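Local coordinates for aminoglycoside phosphotransferase (Mycobacterium smegmatis, PDB 6EF6), which phosphorylates (S)-1-amino-2-propanol as the kinase associated with the aminoacetone utilization microcompartment, at residues A[173-178]-A[185-190]; A[205-210]-A[306-311]. One frame throughout, in Å; residues are numbered along the deposited sequence.

Interaction 1: residues A[173-178]-A[185-190]. With JFN ((2R)-1-methoxypropan-2-amine), chain C.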
loop_
_atom_site.group_PDB
_atom_site.type_symbol
_atom_site.label_atom_id
_atom_site.label_comp_id
_atom_site.label_asym_id
_atom_site.label_seq_id
_atom_site.Cartn_x
_atom_site.Cartn_y
_atom_site.Cartn_z
ATOM N N PHE A 173 -2.421 7.465 -10.614
ATOM C CA PHE A 173 -1.041 7.928 -10.626
ATOM C C PHE A 173 -0.055 6.772 -10.745
ATOM O O PHE A 173 -0.431 5.591 -10.804
ATOM C CB PHE A 173 -0.767 8.879 -9.454
ATOM C CG PHE A 173 -0.976 8.307 -8.048
ATOM C CD1 PHE A 173 -1.035 6.942 -7.774
ATOM C CD2 PHE A 173 -1.103 9.179 -6.968
ATOM C CE1 PHE A 173 -1.213 6.486 -6.487
ATOM C CE2 PHE A 173 -1.248 8.683 -5.659
ATOM C CZ PHE A 173 -1.306 7.365 -5.432
ATOM N N SER A 174 1.225 7.123 -10.867
ATOM C CA SER A 174 2.296 6.165 -11.139
ATOM C C SER A 174 3.345 6.141 -10.033
ATOM O O SER A 174 3.653 7.183 -9.416
ATOM C CB SER A 174 3.018 6.492 -12.439
ATOM O OG SER A 174 2.101 6.389 -13.528
ATOM N N TRP A 175 3.883 4.945 -9.799
ATOM C CA TRP A 175 4.998 4.727 -8.902
ATOM C C TRP A 175 6.187 4.406 -9.789
ATOM O O TRP A 175 6.826 3.374 -9.638
ATOM C CB TRP A 175 4.701 3.611 -7.897
ATOM C CG TRP A 175 3.573 3.957 -7.001
ATOM C CD1 TRP A 175 2.253 3.511 -7.065
ATOM C CD2 TRP A 175 3.617 4.837 -5.857
ATOM N NE1 TRP A 175 1.512 4.079 -6.073
ATOM C CE2 TRP A 175 2.301 4.904 -5.327
ATOM C CE3 TRP A 175 4.631 5.606 -5.243
ATOM C CZ2 TRP A 175 1.990 5.664 -4.226
ATOM C CZ3 TRP A 175 4.294 6.398 -4.151
ATOM C CH2 TRP A 175 2.997 6.399 -3.638
ATOM N N ASP A 176 6.488 5.317 -10.709
ATOM C CA ASP A 176 7.661 5.210 -11.569
ATOM C C ASP A 176 8.846 5.913 -10.935
ATOM O O ASP A 176 8.743 6.412 -9.820
ATOM C CB ASP A 176 7.345 5.733 -12.971
ATOM C CG ASP A 176 6.833 7.167 -13.004
ATOM O OD1 ASP A 176 6.792 7.802 -11.956
ATOM O OD2 ASP A 176 6.510 7.630 -14.113
ATOM N N TRP A 177 9.995 5.941 -11.626
ATOM C CA TRP A 177 11.167 6.567 -11.002
ATOM C C TRP A 177 10.874 8.018 -10.644
ATOM O O TRP A 177 11.123 8.442 -9.502
ATOM C CB TRP A 177 12.385 6.510 -11.921
ATOM C CG TRP A 177 13.589 7.081 -11.245
ATOM C CD1 TRP A 177 14.105 8.332 -11.423
ATOM C CD2 TRP A 177 14.415 6.395 -10.318
ATOM N NE1 TRP A 177 15.213 8.466 -10.582
ATOM C CE2 TRP A 177 15.426 7.285 -9.928
ATOM C CE3 TRP A 177 14.394 5.121 -9.780
ATOM C CZ2 TRP A 177 16.400 6.916 -8.965
ATOM C CZ3 TRP A 177 15.365 4.760 -8.867
ATOM C CH2 TRP A 177 16.363 5.664 -8.487
ATOM N N GLU A 178 10.352 8.771 -11.594
ATOM C CA GLU A 178 10.051 10.191 -11.407
ATOM C C GLU A 178 9.264 10.453 -10.123
ATOM O O GLU A 178 9.565 11.396 -9.377
ATOM C CB GLU A 178 9.280 10.709 -12.620
ATOM C CG GLU A 178 8.805 12.167 -12.383
ATOM C CD GLU A 178 8.161 12.810 -13.571
ATOM O OE1 GLU A 178 8.100 12.169 -14.638
ATOM O OE2 GLU A 178 7.689 13.959 -13.397
ATOM N N PRO A 185 8.862 13.590 -6.472
ATOM C CA PRO A 185 8.702 12.508 -5.471
ATOM C C PRO A 185 7.438 12.701 -4.644
ATOM O O PRO A 185 7.281 13.707 -3.955
ATOM C CB PRO A 185 9.961 12.650 -4.600
ATOM C CG PRO A 185 10.328 14.112 -4.744
ATOM C CD PRO A 185 9.948 14.523 -6.109
ATOM N N ARG A 186 6.555 11.704 -4.660
ATOM C CA ARG A 186 5.227 11.902 -4.073
ATOM C C ARG A 186 5.289 12.032 -2.562
ATOM O O ARG A 186 4.459 12.769 -1.991
ATOM C CB ARG A 186 4.372 10.692 -4.443
ATOM C CG ARG A 186 2.916 10.828 -3.971
ATOM C CD ARG A 186 1.988 9.859 -4.728
ATOM N NE ARG A 186 1.979 10.092 -6.181
ATOM C CZ ARG A 186 2.449 9.253 -7.095
ATOM N NH1 ARG A 186 2.940 8.069 -6.790
ATOM N NH2 ARG A 186 2.421 9.642 -8.343
ATOM N N TRP A 187 6.240 11.357 -1.913
ATOM C CA TRP A 187 6.376 11.416 -0.463
ATOM C C TRP A 187 7.584 12.242 -0.042
ATOM O O TRP A 187 8.027 12.158 1.112
ATOM C CB TRP A 187 6.403 10.010 0.117
ATOM C CG TRP A 187 5.117 9.217 -0.069
ATOM C CD1 TRP A 187 3.867 9.698 -0.375
ATOM C CD2 TRP A 187 4.986 7.811 0.083
ATOM N NE1 TRP A 187 2.967 8.642 -0.439
ATOM C CE2 TRP A 187 3.620 7.490 -0.129
ATOM C CE3 TRP A 187 5.871 6.787 0.414
ATOM C CZ2 TRP A 187 3.155 6.202 -0.074
ATOM C CZ3 TRP A 187 5.404 5.505 0.485
ATOM C CH2 TRP A 187 4.042 5.225 0.227
ATOM N N GLY A 188 8.068 13.084 -0.935
ATOM C CA GLY A 188 9.209 13.937 -0.636
ATOM C C GLY A 188 10.532 13.211 -0.842
ATOM O O GLY A 188 10.608 12.104 -1.337
ATOM N N ARG A 189 11.603 13.885 -0.424
ATOM C CA ARG A 189 12.966 13.388 -0.631
ATOM C C ARG A 189 13.446 12.625 0.592
ATOM O O ARG A 189 13.439 13.182 1.700
ATOM C CB ARG A 189 13.913 14.573 -0.863
ATOM C CG ARG A 189 13.689 15.306 -2.206
ATOM C CD ARG A 189 14.561 16.554 -2.440
ATOM N NE ARG A 189 16.009 16.416 -2.220
ATOM C CZ ARG A 189 16.882 15.914 -3.090
ATOM N NH1 ARG A 189 16.485 15.459 -4.284
ATOM N NH2 ARG A 189 18.161 15.875 -2.748
ATOM N N TRP A 190 13.929 11.400 0.392
ATOM C CA TRP A 190 14.540 10.678 1.520
ATOM C C TRP A 190 15.758 11.413 2.036
ATOM O O TRP A 190 16.086 11.354 3.240
ATOM C CB TRP A 190 14.890 9.236 1.115
ATOM C CG TRP A 190 15.886 9.128 -0.010
ATOM C CD1 TRP A 190 15.605 8.931 -1.339
ATOM C CD2 TRP A 190 17.312 9.236 0.057
ATOM N NE1 TRP A 190 16.766 8.925 -2.071
ATOM C CE2 TRP A 190 17.835 9.093 -1.233
ATOM C CE3 TRP A 190 18.194 9.462 1.126
ATOM C CZ2 TRP A 190 19.177 9.192 -1.516
ATOM C CZ3 TRP A 190 19.513 9.549 0.883
ATOM C CH2 TRP A 190 20.014 9.418 -0.429
HETATM C C07 JFN C . 1.987 4.315 7.583
HETATM C C08 JFN C . 2.674 5.034 4.014
HETATM C C09 JFN C . 2.463 4.287 5.324
HETATM C C15 JFN C . 2.739 4.029 2.876
HETATM N N04 JFN C . 1.539 5.882 3.727
HETATM O O02 JFN C . 2.516 5.034 6.494
#
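The guanidinium of R186 is docked between F173, S174 and W175, and two hydrogen bonds aim it. R186 NH1 (2.9 Å) and NH2 (3.0 Å) both donate to S174 O. The oxygen lies in the guanidinium plane, yet both donors come to it from one face of its own carbonyl plane, NH2 tilted slightly and NH1 well above.

Two cation-pi contacts complete the grip, and they differ in geometry. On F173 the guanidinium lies nearly flat: R186 CZ is 3.9 Å from the centroid of the F173 ring, with the planes 25° apart. Against W175 it stands almost upright, planes at 87°, so that R186 NH1 points into the indole face, 3.4 Å from W175 CE3. Arginine suits the place because it is flat, charged and rich in N-H groups; CG anti to the backbone N (chi1 -176°) and a bend at chi3 deliver it there.

Aromatic packing continues from W175 to W187, edge to face (T-shaped), with W175 CH2 3.6 Å from W187 CZ2. W187 in turn lines the pocket of the bound (2R)-1-methoxypropan-2-amine, its CH2 lying 3.2 Å from ligand C15. A type I turn from P185 to G188 sets R186 and W187 in place, closed by G188 N to P185 O; glycine accommodates the positive phi at its end.

W175 NE1 bonds D255 O, and the backbones of F173 and W175 bond F258, just before strand 259-260. The W187 ring packs on helix 303-320, meeting W317 edge-to-face.

Interaction 2: residues A[205-210]-A[306-311]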
loop_
_atom_site.group_PDB
_atom_site.type_symbol
_atom_site.label_atom_id
_atom_site.label_comp_id
_atom_site.label_asym_id
_atom_site.label_seq_id
_atom_site.Cartn_x
_atom_site.Cartn_y
_atom_site.Cartn_z
ATOM N N THR A 205 22.780 7.286 -1.640
ATOM C CA THR A 205 22.804 7.756 -3.025
ATOM C C THR A 205 23.506 6.761 -3.921
ATOM O O THR A 205 23.046 6.497 -5.026
ATOM C CB THR A 205 23.460 9.134 -3.171
ATOM O OG1 THR A 205 22.722 10.093 -2.428
ATOM C CG2 THR A 205 23.487 9.602 -4.664
ATOM N N ARG A 206 24.597 6.138 -3.460
ATOM C CA ARG A 206 25.275 5.172 -4.319
ATOM C C ARG A 206 24.377 3.987 -4.595
ATOM O O ARG A 206 24.300 3.515 -5.726
ATOM C CB ARG A 206 26.566 4.746 -3.620
ATOM C CG ARG A 206 27.560 4.021 -4.537
ATOM C CD ARG A 206 28.076 4.996 -5.596
ATOM N NE ARG A 206 29.230 4.494 -6.353
ATOM C CZ ARG A 206 29.416 4.701 -7.657
ATOM N NH1 ARG A 206 28.551 5.428 -8.352
ATOM N NH2 ARG A 206 30.498 4.227 -8.276
ATOM N N ALA A 207 23.691 3.489 -3.563
ATOM C CA ALA A 207 22.779 2.367 -3.731
ATOM C C ALA A 207 21.576 2.780 -4.552
ATOM O O ALA A 207 21.148 2.014 -5.439
ATOM C CB ALA A 207 22.348 1.820 -2.363
ATOM N N GLN A 208 21.037 3.995 -4.341
ATOM C CA GLN A 208 19.946 4.509 -5.176
ATOM C C GLN A 208 20.334 4.530 -6.638
ATOM O O GLN A 208 19.517 4.222 -7.525
ATOM C CB GLN A 208 19.603 5.943 -4.747
ATOM C CG GLN A 208 18.546 6.592 -5.589
ATOM C CD GLN A 208 18.556 8.066 -5.449
ATOM O OE1 GLN A 208 17.675 8.659 -4.834
ATOM N NE2 GLN A 208 19.549 8.717 -6.024
ATOM N N ASP A 209 21.528 5.015 -6.948
ATOM C CA ASP A 209 21.942 5.138 -8.339
ATOM C C ASP A 209 22.125 3.766 -8.998
ATOM O O ASP A 209 21.802 3.595 -10.176
ATOM C CB ASP A 209 23.202 6.028 -8.421
ATOM C CG ASP A 209 22.929 7.487 -8.098
ATOM O OD1 ASP A 209 21.770 7.979 -8.079
ATOM O OD2 ASP A 209 23.952 8.175 -7.929
ATOM N N LEU A 210 22.614 2.782 -8.250
ATOM C CA LEU A 210 22.678 1.402 -8.738
ATOM C C LEU A 210 21.275 0.864 -8.975
ATOM O O LEU A 210 21.001 0.295 -10.045
ATOM C CB LEU A 210 23.451 0.539 -7.712
ATOM C CG LEU A 210 23.481 -0.939 -8.103
ATOM C CD1 LEU A 210 24.082 -1.173 -9.478
ATOM C CD2 LEU A 210 24.240 -1.701 -7.022
ATOM N N PHE A 306 13.539 -4.025 -5.241
ATOM C CA PHE A 306 12.245 -3.508 -4.860
ATOM C C PHE A 306 12.095 -3.292 -3.372
ATOM O O PHE A 306 11.373 -2.391 -2.949
ATOM C CB PHE A 306 11.102 -4.373 -5.442
ATOM C CG PHE A 306 10.978 -4.196 -6.949
ATOM C CD1 PHE A 306 10.806 -2.916 -7.477
ATOM C CD2 PHE A 306 11.166 -5.236 -7.833
ATOM C CE1 PHE A 306 10.740 -2.682 -8.839
ATOM C CE2 PHE A 306 11.099 -5.011 -9.263
ATOM C CZ PHE A 306 10.932 -3.719 -9.735
ATOM N N VAL A 307 12.710 -4.150 -2.566
ATOM C CA VAL A 307 12.776 -3.899 -1.124
ATOM C C VAL A 307 13.477 -2.569 -0.867
ATOM O O VAL A 307 13.024 -1.771 -0.036
ATOM C CB VAL A 307 13.428 -5.085 -0.368
ATOM C CG1 VAL A 307 13.615 -4.747 1.086
ATOM C CG2 VAL A 307 12.625 -6.346 -0.536
ATOM N N PHE A 308 14.607 -2.350 -1.516
ATOM C CA PHE A 308 15.373 -1.118 -1.316
ATOM C C PHE A 308 14.623 0.125 -1.805
ATOM O O PHE A 308 14.632 1.157 -1.143
ATOM C CB PHE A 308 16.763 -1.247 -1.911
ATOM C CG PHE A 308 17.655 -0.116 -1.485
ATOM C CD1 PHE A 308 18.037 0.019 -0.153
ATOM C CD2 PHE A 308 18.087 0.868 -2.362
ATOM C CE1 PHE A 308 18.803 1.091 0.247
ATOM C CE2 PHE A 308 18.889 1.924 -1.926
ATOM C CZ PHE A 308 19.232 2.018 -0.632
ATOM N N LEU A 309 13.893 0.001 -2.910
ATOM C CA LEU A 309 13.028 1.096 -3.370
ATOM C C LEU A 309 11.996 1.438 -2.305
ATOM O O LEU A 309 11.783 2.612 -1.962
ATOM C CB LEU A 309 12.332 0.677 -4.684
ATOM C CG LEU A 309 11.337 1.681 -5.253
ATOM C CD1 LEU A 309 11.892 3.055 -5.462
ATOM C CD2 LEU A 309 10.699 1.177 -6.548
ATOM N N ARG A 310 11.322 0.412 -1.758
ATOM C CA ARG A 310 10.338 0.674 -0.687
ATOM C C ARG A 310 11.000 1.331 0.528
ATOM O O ARG A 310 10.418 2.231 1.137
ATOM C CB ARG A 310 9.647 -0.645 -0.281
ATOM C CG ARG A 310 8.600 -0.492 0.773
ATOM C CD ARG A 310 7.450 0.401 0.304
ATOM N NE ARG A 310 6.260 0.259 1.146
ATOM C CZ ARG A 310 5.081 0.807 0.962
ATOM N NH1 ARG A 310 4.929 1.674 -0.053
ATOM N NH2 ARG A 310 4.056 0.575 1.790
ATOM N N ARG A 311 12.186 0.844 0.903
ATOM C CA ARG A 311 12.900 1.409 2.039
ATOM C C ARG A 311 13.136 2.899 1.876
ATOM O O ARG A 311 12.897 3.676 2.795
ATOM C CB ARG A 311 14.224 0.710 2.198
ATOM C CG ARG A 311 14.979 1.061 3.488
ATOM C CD ARG A 311 14.343 0.403 4.722
ATOM N NE ARG A 311 15.046 0.764 5.951
ATOM C CZ ARG A 311 14.946 0.137 7.116
ATOM N NH1 ARG A 311 14.181 -0.949 7.193
ATOM N NH2 ARG A 311 15.627 0.534 8.149
#
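A207 on helix 198-218 faces F308 on helix 303-320, the two segments running in roughly opposite directions and coming nearest at Q208 and L309, whose CA atoms are 7.9 Å apart. This is antiparallel helix packing inside the mainly helical part of a kinase-like phosphotransferase fold, and it rests on one aromatic side chain meeting the surface of the other helix.

F308 provides the reach. The chi1 of -169° swings the ring away from its own backbone N and out across the gap, and its CE2 and CZ reach the methyl group of A207: A207 CB is 3.5 Å from F308 CE2 and 3.6 Å from F308 CZ. The methyl approaches the ring obliquely. Alanine fits here because its short side chain lets the phenyl ring come close to the helix backbone, while phenylalanine brings length and an apolar surface to a fully buried position. The contact is therefore one of dispersion and shape, without a polar link between the two segments.

F308 also touches L204, further back on helix 198-218, while A207 packs on A342 of helix 325-347. R310 looks to a different neighbourhood, forming a salt bridge with D231, a ligand of a bound sodium ion, and touching the bound amine.

Beside A207, the backbone of Q208 meets the same ring at its edge, near the ring plane, with Q208 N 3.8 Å from F308 CE2.

From the N terminus, the chain first reaches interaction 1, which closes a short loop: only six residues, including the end of helix 177-180, separate its segments. It then enters helix 198-218, where interaction 2 opens, and 95 residues of mixed helix, strand and loop pass before helix 303-320 closes that much larger loop. The two contacts follow in series, neither nested nor crossed. They are nevertheless joined side by side: W190 NE1 donates to Q208 OE1, W177 packs on Q208, and W187 lies against R310, its fellow residue in the amine pocket. Together they fasten the loop around 185-190 to both long helices.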